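PDB 4XJA: sialidase B, which catalyses hydrolysis of alpha-(2->3)-, alpha-(2->6)- and alpha-(2->8)-linked terminal sialic acid residues in oligosaccharides, glycoproteins and glycolipids. Local coordinates for residues A[237-242]-A[285-290]; A[517-522]-A[546-551]. The protein carries 1 engineered substitution. All coordinates share one frame; numbering follows the deposited sequence.

In the fold
Both contacts lie in the beta-propeller of this sialidase, and both reach the sialic acid analogue SFJ. Interaction 1 (237-242 with 285-290) is buried between two neighbouring blade sheets. Its D289 holds the O4 and N5 groups of the ligand. Interaction 2 (517-522 with 546-551) is partly buried in loops of a later part of the propeller. Its R519 holds the ligand carboxylate. The two contacts do not touch: their centres are 25 Å apart and their nearest atoms about 8 Å. SFJ bridges the gap, and R207, N314 and R581 also hydrogen-bond to it. Together the contacts grip different groups of one bound sugar.

Interaction 1: residues A[237-242]-A[285-290]; sequences INIATS and ASFIDS. With SFJ ((2R,3R,4R,5R,6R)-5-acetamido-2,3-difluoro-4-hydroxy-6-[(1R,2R)-1,2,3-trihydroxypropyl]tetrahydro-2H-pyran-2-carboxylic acid), chain F.
I237 and F287 join adjacent blade sheets of the sialidase beta-propeller, beside the pocket that holds SFJ. Strand 286-290 crosses strand 237-242 at 57°. A single backbone hydrogen bond links them, from F287 N to I237 O, 3.0 Å. It is nearly straight, at 169°, but the donor sits above the carbonyl plane. The CB branch point of I237 also presses on the F287 carbonyl. CG2 of I237, anti to the backbone N, comes within 3.1 Å of F287 O. I239 lies across F287 at about a right angle, its CG1 3.6 Å from F287 CB. The CG2 methyl of I239 packs on S290 CB at 3.9 Å. The F287 ring itself stacks on F260 and meets F436 edge-to-face. Further along, the strand reaches the ligand. D289 OD1 accepts from O4 of SFJ at 2.6 Å, and D289 OD2 accepts from N5 at 2.9 Å. I288 CD1 lies 3.7 Å from C10 of the acetamido group. The interface is thus mostly apolar, and the buried F287 O and I237 N have no polar partner. The carboxylate of D289 instead spends both oxygens on the sugar, which fixes its orientation toward the O4 and N5 groups.

Interaction 2: residues A[517-522]-A[546-551]; sequences FFRTTT and IQQTSY. With SFJ ((2R,3R,4R,5R,6R)-5-acetamido-2,3-difluoro-4-hydroxy-6-[(1R,2R)-1,2,3-trihydroxypropyl]tetrahydro-2H-pyran-2-carboxylic acid), chain F.
Q548 meets R519 across the contact, the two side chains crossing at about a right angle with amide and guanidinium planes 72° apart. The amide of Q548 has its polar partners in T574, through NE2, and T553, through OE1. Water 1 accepts from T520 N at 2.9 Å and also lies against Q548 OE1. At T549 the link is again through water: water 2 sits near both T520 O and T549 O, 2.7 Å from the latter. The hydroxyl T549 OG1 lies over the centre of the Y551 ring, 3.0 Å above its plane, and bonds to G552 N. S550 gives its backbone carbonyl to the turn opposite. S550 O receives a CA-H...O contact from T521 CA at 3.2 Å. That turn is an ST turn, in which T520 OG1 accepts from T522 N. Y551 carries the main polar link. Its carbonyl O takes R519 NE at 2.9 Å and R519 NH2 at 3.1 Å, a side-on grip by two nitrogens on one atom. Y551 O lies close to the guanidinium plane. The extended R519 chain, with CG anti to the backbone N (chi1 176°), carries the group past Q548 to this point and on to the ligand. R519 NH1 and NH2 both donate to O1A of SFJ, at 3.0 Å and 3.1 Å. NH1 also forms a salt bridge with E503, so the guanidinium is fixed from several directions. This agrees with the substrate-binding role assigned to R519 by similarity. The Y551 ring stacks on W636. Segment 517-522 leaves strand 513-518 and turns toward strand 526-530. Segment 546-551 lies in the loop that runs from strand 541-542 to strand 556-559, the first strand of the next sheet.

Interaction 1: residues A[237-242]-A[285-290]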
loop_
_atom_site.group_PDB
_atom_site.type_symbol
_atom_site.label_atom_id
_atom_site.label_comp_id
_atom_site.label_asym_id
_atom_site.label_seq_id
_atom_site.Cartn_x
_atom_site.Cartn_y
_atom_site.Cartn_z
ATOM N N ILE A 237 -8.667 -3.739 8.787
ATOM C CA ILE A 237 -8.005 -2.603 8.158
ATOM C C ILE A 237 -8.596 -1.343 8.771
ATOM O O ILE A 237 -9.819 -1.249 8.941
ATOM C CB ILE A 237 -8.247 -2.565 6.616
ATOM C CG1 ILE A 237 -7.825 -3.884 5.948
ATOM C CG2 ILE A 237 -7.497 -1.392 5.965
ATOM C CD1 ILE A 237 -8.255 -3.982 4.485
ATOM N N ASN A 238 -7.724 -0.408 9.134
ATOM C CA ASN A 238 -8.131 0.913 9.598
ATOM C C ASN A 238 -7.626 1.935 8.584
ATOM O O ASN A 238 -6.746 1.632 7.781
ATOM C CB ASN A 238 -7.505 1.239 10.979
ATOM C CG ASN A 238 -8.061 0.394 12.109
ATOM O OD1 ASN A 238 -9.223 -0.002 12.088
ATOM N ND2 ASN A 238 -7.225 0.121 13.121
ATOM N N ILE A 239 -8.161 3.151 8.631
ATOM C CA ILE A 239 -7.631 4.231 7.803
ATOM C C ILE A 239 -6.777 5.128 8.676
ATOM O O ILE A 239 -7.260 5.634 9.701
ATOM C CB ILE A 239 -8.753 5.092 7.185
ATOM C CG1 ILE A 239 -9.754 4.222 6.411
ATOM C CG2 ILE A 239 -8.152 6.207 6.307
ATOM C CD1 ILE A 239 -9.160 3.428 5.235
ATOM N N ALA A 240 -5.513 5.330 8.287
ATOM C CA ALA A 240 -4.613 6.214 9.039
ATOM C C ALA A 240 -4.202 7.425 8.218
ATOM O O ALA A 240 -4.242 7.391 6.988
ATOM C CB ALA A 240 -3.382 5.472 9.524
ATOM N N THR A 241 -3.793 8.494 8.906
ATOM C CA THR A 241 -3.367 9.716 8.232
ATOM C C THR A 241 -2.099 10.270 8.882
ATOM O O THR A 241 -1.793 9.971 10.045
ATOM C CB THR A 241 -4.471 10.825 8.231
ATOM O OG1 THR A 241 -4.741 11.241 9.573
ATOM C CG2 THR A 241 -5.773 10.343 7.583
ATOM N N SER A 242 -1.374 11.080 8.119
ATOM C CA SER A 242 -0.142 11.727 8.580
ATOM C C SER A 242 -0.014 12.973 7.728
ATOM O O SER A 242 -0.503 12.989 6.594
ATOM C CB SER A 242 1.063 10.817 8.339
ATOM O OG SER A 242 2.289 11.457 8.688
ATOM N N ALA A 285 -14.532 -6.345 11.280
ATOM C CA ALA A 285 -15.026 -5.277 10.421
ATOM C C ALA A 285 -13.818 -4.508 9.902
ATOM O O ALA A 285 -12.723 -4.602 10.475
ATOM C CB ALA A 285 -15.970 -4.368 11.191
ATOM N N SER A 286 -13.987 -3.757 8.816
ATOM C CA SER A 286 -12.851 -3.019 8.253
ATOM C C SER A 286 -13.260 -1.786 7.452
ATOM O O SER A 286 -14.430 -1.627 7.087
ATOM C CB SER A 286 -11.976 -3.933 7.390
ATOM O OG SER A 286 -12.724 -4.527 6.339
ATOM N N PHE A 287 -12.280 -0.918 7.195
ATOM C CA PHE A 287 -12.416 0.206 6.265
ATOM C C PHE A 287 -11.456 -0.045 5.113
ATOM O O PHE A 287 -10.453 -0.711 5.296
ATOM C CB PHE A 287 -12.032 1.515 6.963
ATOM C CG PHE A 287 -12.921 1.861 8.124
ATOM C CD1 PHE A 287 -14.106 2.547 7.924
ATOM C CD2 PHE A 287 -12.575 1.483 9.412
ATOM C CE1 PHE A 287 -14.936 2.860 8.994
ATOM C CE2 PHE A 287 -13.387 1.796 10.485
ATOM C CZ PHE A 287 -14.569 2.486 10.277
ATOM N N ILE A 288 -11.746 0.473 3.924
ATOM C CA ILE A 288 -10.851 0.226 2.794
ATOM C C ILE A 288 -11.051 1.274 1.706
ATOM O O ILE A 288 -12.182 1.701 1.469
ATOM C CB ILE A 288 -11.037 -1.229 2.250
ATOM C CG1 ILE A 288 -10.132 -1.517 1.054
ATOM C CG2 ILE A 288 -12.506 -1.524 1.911
ATOM C CD1 ILE A 288 -10.140 -2.985 0.676
ATOM N N ASP A 289 -9.949 1.701 1.083
ATOM C CA ASP A 289 -9.960 2.667 -0.023
ATOM C C ASP A 289 -10.434 4.061 0.398
ATOM O O ASP A 289 -11.622 4.371 0.309
ATOM C CB ASP A 289 -10.812 2.163 -1.200
ATOM C CG ASP A 289 -10.230 0.923 -1.867
ATOM O OD1 ASP A 289 -9.083 0.551 -1.545
ATOM O OD2 ASP A 289 -10.918 0.332 -2.733
ATOM N N SER A 290 -9.506 4.903 0.841
ATOM C CA SER A 290 -9.859 6.242 1.289
ATOM C C SER A 290 -9.579 7.288 0.218
ATOM O O SER A 290 -8.844 7.043 -0.746
ATOM C CB SER A 290 -9.129 6.616 2.596
ATOM O OG SER A 290 -7.712 6.519 2.486
HETATM C C11 SFJ F . -13.076 -2.336 -2.148
HETATM C C9 SFJ F . -11.411 -6.215 -6.820
HETATM C C10 SFJ F . -11.887 -3.178 -2.614
HETATM C C1 SFJ F . -6.414 -4.052 -6.443
HETATM C C7 SFJ F . -10.258 -5.297 -4.936
HETATM C C4 SFJ F . -8.389 -2.289 -3.491
HETATM C C3 SFJ F . -7.123 -3.051 -4.055
HETATM C C5 SFJ F . -9.636 -3.197 -3.608
HETATM C C6 SFJ F . -9.813 -3.774 -5.006
HETATM C C2 SFJ F . -7.530 -4.014 -5.352
HETATM N N5 SFJ F . -10.853 -2.524 -3.186
HETATM O O10 SFJ F . -11.891 -4.367 -2.416
HETATM O O9 SFJ F . -12.287 -6.789 -5.901
HETATM O O1A SFJ F . -6.765 -4.107 -7.628
HETATM O O8 SFJ F . -9.187 -5.756 -7.148
HETATM O O7 SFJ F . -9.820 -6.079 -3.817
HETATM O O4 SFJ F . -8.237 -1.801 -2.230
HETATM O O6 SFJ F . -8.726 -3.559 -5.847
HETATM F FAI SFJ F . -6.708 -3.614 -3.253
HETATM F FAJ SFJ F . -7.605 -5.248 -5.150
HETATM O O1B SFJ F . -5.278 -4.115 -5.973
HETATM C C8 SFJ F . -10.089 -6.208 -6.193
#

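Interaction 2: residues A[517-522]-A[546-551]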
loop_
_atom_site.group_PDB
_atom_site.type_symbol
_atom_site.label_atom_id
_atom_site.label_comp_id
_atom_site.label_asym_id
_atom_site.label_seq_id
_atom_site.Cartn_x
_atom_site.Cartn_y
_atom_site.Cartn_z
ATOM N N PHE A 517 -9.700 10.439 -15.305
ATOM C CA PHE A 517 -8.887 9.339 -15.822
ATOM C C PHE A 517 -9.171 8.066 -15.014
ATOM O O PHE A 517 -9.158 8.093 -13.780
ATOM C CB PHE A 517 -7.395 9.709 -15.729
ATOM C CG PHE A 517 -7.021 10.922 -16.532
ATOM C CD1 PHE A 517 -6.783 10.817 -17.897
ATOM C CD2 PHE A 517 -6.922 12.169 -15.931
ATOM C CE1 PHE A 517 -6.438 11.934 -18.651
ATOM C CE2 PHE A 517 -6.583 13.295 -16.678
ATOM C CZ PHE A 517 -6.342 13.175 -18.044
ATOM N N PHE A 518 -9.437 6.950 -15.687
ATOM C CA PHE A 518 -9.805 5.748 -14.952
ATOM C C PHE A 518 -9.272 4.420 -15.466
ATOM O O PHE A 518 -8.957 4.257 -16.655
ATOM C CB PHE A 518 -11.324 5.673 -14.675
ATOM C CG PHE A 518 -12.189 5.602 -15.904
ATOM C CD1 PHE A 518 -12.439 6.736 -16.666
ATOM C CD2 PHE A 518 -12.798 4.404 -16.270
ATOM C CE1 PHE A 518 -13.269 6.673 -17.783
ATOM C CE2 PHE A 518 -13.611 4.332 -17.385
ATOM C CZ PHE A 518 -13.848 5.466 -18.142
ATOM N N ARG A 519 -9.161 3.487 -14.519
ATOM C CA ARG A 519 -8.752 2.105 -14.762
ATOM C C ARG A 519 -9.863 1.347 -15.473
ATOM O O ARG A 519 -11.048 1.551 -15.194
ATOM C CB ARG A 519 -8.464 1.438 -13.408
ATOM C CG ARG A 519 -8.120 -0.051 -13.421
ATOM C CD ARG A 519 -7.953 -0.517 -11.981
ATOM N NE ARG A 519 -7.885 -1.969 -11.835
ATOM C CZ ARG A 519 -7.614 -2.578 -10.688
ATOM N NH1 ARG A 519 -7.376 -1.859 -9.596
ATOM N NH2 ARG A 519 -7.576 -3.903 -10.640
ATOM N N THR A 520 -9.482 0.473 -16.399
ATOM C CA THR A 520 -10.453 -0.328 -17.141
ATOM C C THR A 520 -10.025 -1.790 -17.178
ATOM O O THR A 520 -9.129 -2.218 -16.447
ATOM C CB THR A 520 -10.577 0.137 -18.603
ATOM O OG1 THR A 520 -9.419 -0.294 -19.332
ATOM C CG2 THR A 520 -10.701 1.670 -18.699
ATOM N N THR A 521 -10.648 -2.544 -18.072
ATOM C CA THR A 521 -10.322 -3.948 -18.261
ATOM C C THR A 521 -9.750 -4.160 -19.657
ATOM O O THR A 521 -9.705 -5.289 -20.140
ATOM C CB THR A 521 -11.571 -4.820 -18.127
ATOM O OG1 THR A 521 -12.602 -4.267 -18.956
ATOM C CG2 THR A 521 -12.054 -4.851 -16.684
ATOM N N THR A 522 -9.325 -3.076 -20.307
ATOM C CA THR A 522 -8.886 -3.151 -21.706
ATOM C C THR A 522 -7.387 -3.067 -21.911
ATOM O O THR A 522 -6.923 -3.148 -23.045
ATOM C CB THR A 522 -9.505 -2.033 -22.583
ATOM O OG1 THR A 522 -8.993 -0.755 -22.179
ATOM C CG2 THR A 522 -11.020 -2.042 -22.483
ATOM N N ILE A 546 0.318 4.603 -23.047
ATOM C CA ILE A 546 0.539 3.982 -21.744
ATOM C C ILE A 546 -0.152 2.624 -21.750
ATOM O O ILE A 546 -1.303 2.509 -22.179
ATOM C CB ILE A 546 -0.038 4.826 -20.592
ATOM C CG1 ILE A 546 0.519 6.250 -20.621
ATOM C CG2 ILE A 546 0.242 4.159 -19.236
ATOM C CD1 ILE A 546 -0.241 7.207 -19.710
ATOM N N GLN A 547 0.550 1.596 -21.286
ATOM C CA GLN A 547 -0.043 0.265 -21.195
ATOM C C GLN A 547 -0.306 -0.137 -19.749
ATOM O O GLN A 547 0.508 0.111 -18.873
ATOM C CB GLN A 547 0.867 -0.767 -21.867
ATOM C CG GLN A 547 0.724 -0.775 -23.376
ATOM C CD GLN A 547 2.051 -0.802 -24.090
ATOM O OE1 GLN A 547 2.844 -1.730 -23.919
ATOM N NE2 GLN A 547 2.304 0.220 -24.906
ATOM N N GLN A 548 -1.444 -0.774 -19.511
ATOM C CA GLN A 548 -1.700 -1.401 -18.230
ATOM C C GLN A 548 -1.978 -2.870 -18.502
ATOM O O GLN A 548 -2.088 -3.293 -19.653
ATOM C CB GLN A 548 -2.884 -0.729 -17.507
ATOM C CG GLN A 548 -2.522 0.616 -16.825
ATOM C CD GLN A 548 -3.465 0.980 -15.683
ATOM O OE1 GLN A 548 -4.520 0.373 -15.524
ATOM N NE2 GLN A 548 -3.073 1.964 -14.868
ATOM N N THR A 549 -2.078 -3.649 -17.441
ATOM C CA THR A 549 -2.474 -5.039 -17.560
ATOM C C THR A 549 -3.961 -5.125 -17.847
ATOM O O THR A 549 -4.675 -4.116 -17.769
ATOM C CB THR A 549 -2.200 -5.771 -16.263
ATOM O OG1 THR A 549 -2.906 -5.111 -15.209
ATOM C CG2 THR A 549 -0.698 -5.744 -15.952
ATOM N N SER A 550 -4.428 -6.334 -18.161
ATOM C CA SER A 550 -5.846 -6.579 -18.410
ATOM C C SER A 550 -6.683 -6.218 -17.185
ATOM O O SER A 550 -7.810 -5.742 -17.309
ATOM C CB SER A 550 -6.072 -8.052 -18.772
ATOM O OG SER A 550 -5.711 -8.896 -17.686
ATOM N N TYR A 551 -6.148 -6.458 -15.991
ATOM C CA TYR A 551 -6.907 -6.144 -14.776
ATOM C C TYR A 551 -6.743 -4.683 -14.360
ATOM O O TYR A 551 -7.616 -4.127 -13.691
ATOM C CB TYR A 551 -6.539 -7.075 -13.618
ATOM C CG TYR A 551 -5.064 -7.208 -13.398
ATOM C CD1 TYR A 551 -4.370 -6.282 -12.620
ATOM C CD2 TYR A 551 -4.359 -8.257 -13.950
ATOM C CE1 TYR A 551 -3.018 -6.395 -12.418
ATOM C CE2 TYR A 551 -2.993 -8.382 -13.745
ATOM C CZ TYR A 551 -2.340 -7.448 -12.974
ATOM O OH TYR A 551 -0.993 -7.562 -12.761
HETATM C C11 SFJ F . -13.076 -2.336 -2.148
HETATM C C9 SFJ F . -11.411 -6.215 -6.820
HETATM C C10 SFJ F . -11.887 -3.178 -2.614
HETATM C C1 SFJ F . -6.414 -4.052 -6.443
HETATM C C7 SFJ F . -10.258 -5.297 -4.936
HETATM C C4 SFJ F . -8.389 -2.289 -3.491
HETATM C C3 SFJ F . -7.123 -3.051 -4.055
HETATM C C5 SFJ F . -9.636 -3.197 -3.608
HETATM C C6 SFJ F . -9.813 -3.774 -5.006
HETATM C C2 SFJ F . -7.530 -4.014 -5.352
HETATM N N5 SFJ F . -10.853 -2.524 -3.186
HETATM O O10 SFJ F . -11.891 -4.367 -2.416
HETATM O O9 SFJ F . -12.287 -6.789 -5.901
HETATM O O1A SFJ F . -6.765 -4.107 -7.628
HETATM O O8 SFJ F . -9.187 -5.756 -7.148
HETATM O O7 SFJ F . -9.820 -6.079 -3.817
HETATM O O4 SFJ F . -8.237 -1.801 -2.230
HETATM O O6 SFJ F . -8.726 -3.559 -5.847
HETATM F FAI SFJ F . -6.708 -3.614 -3.253
HETATM F FAJ SFJ F . -7.605 -5.248 -5.150
HETATM O O1B SFJ F . -5.278 -4.115 -5.973
HETATM C C8 SFJ F . -10.089 -6.208 -6.193
HETATM O O HOH W 1 -6.680 0.181 -17.172
HETATM O O HOH W 2 -6.761 -2.497 -18.050
#